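Local coordinates for cell wall surface anchor family protein (Streptococcus agalactiae serogroup V, PDB 3TW0) that forms the adhesive tip pilin of group B streptococcal pili, probably attaching the bacterium to its host through a metal-binding von Willebrand factor type A domain, at residues D79-L85 and E263-I267. The protein carries 2 engineered substitutions. Residues are numbered along the deposited sequence; the frame is centred on the assembly and turned at random.
Sequences DQNGKAL and EGYAI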
loop_
_atom_site.group_PDB
_atom_site.type_symbol
_atom_site.label_atom_id
_atom_site.label_comp_id
_atom_site.label_asym_id
_atom_site.label_seq_id
_atom_site.Cartn_x
_atom_site.Cartn_y
_atom_site.Cartn_z
ATOM N N ASP A 79 -3.441 -6.841 23.164
ATOM C CA ASP A 79 -4.354 -7.437 24.098
ATOM C C ASP A 79 -5.729 -6.776 23.923
ATOM O O ASP A 79 -5.939 -5.980 22.977
ATOM C CB ASP A 79 -3.822 -7.374 25.553
ATOM C CG ASP A 79 -3.842 -5.968 26.155
ATOM O OD1 ASP A 79 -4.507 -5.080 25.583
ATOM O OD2 ASP A 79 -3.176 -5.754 27.217
ATOM N N GLN A 80 -6.649 -7.104 24.836
ATOM C CA GLN A 80 -8.037 -6.647 24.765
ATOM C C GLN A 80 -8.190 -5.146 24.978
ATOM O O GLN A 80 -9.232 -4.575 24.625
ATOM C CB GLN A 80 -8.899 -7.426 25.752
ATOM C CG GLN A 80 -8.737 -6.978 27.213
ATOM C CD GLN A 80 -9.553 -7.808 28.161
ATOM O OE1 GLN A 80 -9.709 -9.026 27.979
ATOM N NE2 GLN A 80 -10.066 -7.164 29.196
ATOM N N ASN A 81 -7.150 -4.502 25.508
ATOM C CA ASN A 81 -7.130 -3.034 25.627
ATOM C C ASN A 81 -6.375 -2.274 24.518
ATOM O O ASN A 81 -6.206 -1.052 24.596
ATOM C CB ASN A 81 -6.628 -2.611 27.015
ATOM C CG ASN A 81 -7.473 -3.177 28.111
ATOM O OD1 ASN A 81 -8.708 -3.088 28.060
ATOM N ND2 ASN A 81 -6.836 -3.811 29.091
ATOM N N GLY A 82 -5.931 -2.971 23.490
ATOM C CA GLY A 82 -5.129 -2.320 22.435
ATOM C C GLY A 82 -3.644 -2.195 22.785
ATOM O O GLY A 82 -2.897 -1.516 22.090
ATOM N N LYS A 83 -3.203 -2.806 23.880
ATOM C CA LYS A 83 -1.770 -2.742 24.235
ATOM C C LYS A 83 -1.009 -3.740 23.379
ATOM O O LYS A 83 -1.374 -4.896 23.325
ATOM C CB LYS A 83 -1.542 -3.040 25.713
ATOM C CG LYS A 83 -0.090 -2.845 26.118
ATOM C CD LYS A 83 0.034 -2.688 27.613
ATOM C CE LYS A 83 1.033 -1.558 27.921
ATOM N NZ LYS A 83 2.343 -2.129 27.914
ATOM N N ALA A 84 0.057 -3.284 22.731
ATOM C CA ALA A 84 0.659 -4.006 21.641
ATOM C C ALA A 84 1.744 -5.011 22.069
ATOM O O ALA A 84 2.520 -4.746 22.979
ATOM C CB ALA A 84 1.200 -3.029 20.614
ATOM N N LEU A 85 1.792 -6.166 21.403
ATOM C CA LEU A 85 2.913 -7.093 21.574
ATOM C C LEU A 85 3.207 -7.854 20.294
ATOM O O LEU A 85 2.323 -8.044 19.460
ATOM C CB LEU A 85 2.676 -8.072 22.742
ATOM C CG LEU A 85 1.621 -9.164 22.689
ATOM C CD1 LEU A 85 1.846 -10.181 23.849
ATOM C CD2 LEU A 85 0.236 -8.579 22.780
ATOM N N GLU A 263 3.847 -3.764 33.321
ATOM C CA GLU A 263 3.625 -3.067 32.036
ATOM C C GLU A 263 2.155 -2.779 31.689
ATOM O O GLU A 263 1.878 -1.834 30.950
ATOM C CB GLU A 263 4.302 -3.827 30.895
ATOM C CG GLU A 263 5.768 -3.467 30.724
ATOM C CD GLU A 263 6.554 -4.512 29.960
ATOM O OE1 GLU A 263 6.000 -5.606 29.669
ATOM O OE2 GLU A 263 7.736 -4.237 29.653
ATOM N N GLY A 264 1.224 -3.591 32.196
ATOM C CA GLY A 264 -0.212 -3.281 32.072
ATOM C C GLY A 264 -1.023 -4.146 31.110
ATOM O O GLY A 264 -2.157 -3.819 30.773
ATOM N N TYR A 265 -0.447 -5.260 30.666
ATOM C CA TYR A 265 -1.175 -6.177 29.815
ATOM C C TYR A 265 -2.333 -6.833 30.544
ATOM O O TYR A 265 -2.251 -7.088 31.755
ATOM C CB TYR A 265 -0.249 -7.250 29.291
ATOM C CG TYR A 265 0.746 -6.763 28.267
ATOM C CD1 TYR A 265 2.058 -6.464 28.618
ATOM C CD2 TYR A 265 0.372 -6.609 26.942
ATOM C CE1 TYR A 265 2.987 -6.041 27.650
ATOM C CE2 TYR A 265 1.279 -6.184 25.979
ATOM C CZ TYR A 265 2.569 -5.910 26.330
ATOM O OH TYR A 265 3.436 -5.495 25.351
ATOM N N ALA A 266 -3.410 -7.088 29.812
ATOM C CA ALA A 266 -4.516 -7.861 30.336
ATOM C C ALA A 266 -4.071 -9.316 30.364
ATOM O O ALA A 266 -3.855 -9.924 29.311
ATOM C CB ALA A 266 -5.745 -7.706 29.469
ATOM N N ILE A 267 -3.906 -9.860 31.569
ATOM C CA ILE A 267 -3.466 -11.248 31.726
ATOM C C ILE A 267 -4.503 -11.996 32.537
ATOM O O ILE A 267 -4.763 -11.643 33.680
ATOM C CB ILE A 267 -2.110 -11.369 32.446
ATOM C CG1 ILE A 267 -1.090 -10.380 31.884
ATOM C CG2 ILE A 267 -1.578 -12.795 32.355
ATOM C CD1 ILE A 267 0.126 -10.200 32.765
HETATM O O HOH W 1 -3.941 -3.777 28.507
#
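Tyr265 and Lys83 provide the largest share of this contact, which illustrates how a turn with the strand that follows it can be joined to the distant loop after a helix. The ring of Tyr265 lies beneath the side chain of Lys83, whose CD sits over its centre, 4.0 Å from the centroid, in a CH-pi contact. With CG anti to the backbone N (chi1 -174°), the lysine runs across the ring at about a right angle, and its bent outer chain keeps NZ over the same face as a cation-pi partner. Tyr265 OH donates to Ala84 O at 2.7 Å, an acceptor near the ring plane, and so fixes the far end of the ring beside Leu85 CB.

Asp79 is the polar link across. Asn81 N donates to Asp79 OD1 (2.7 Å), making an Asx turn; Lys83 N reaches the same oxygen from the opposite face of the carboxylate. Asp79 OD2 accepts from Ala266 N (2.9 Å, nearly straight at 165°). A water linking Asp79 OD2, Asn81 ND2 and Gly264 O adds a second bridge.

The periphery is looser: Gln80 CG only brushes Ala266 CB at 3.8 Å, exposed Asn81 lies farther off, and Lys83 NZ makes a weak bond to Glu263 O (3.1 Å).

Gly264, with positive phi, forms a Schellman motif at the end of helix 257-263, and the loop leads on to strand 271-276. Tyr265 also packs on Met260 of that helix and, with Asp79, on Ile272, fastening the turn between antiparallel strands 70-78 and 84-85 to the helix end, away from the magnesium site.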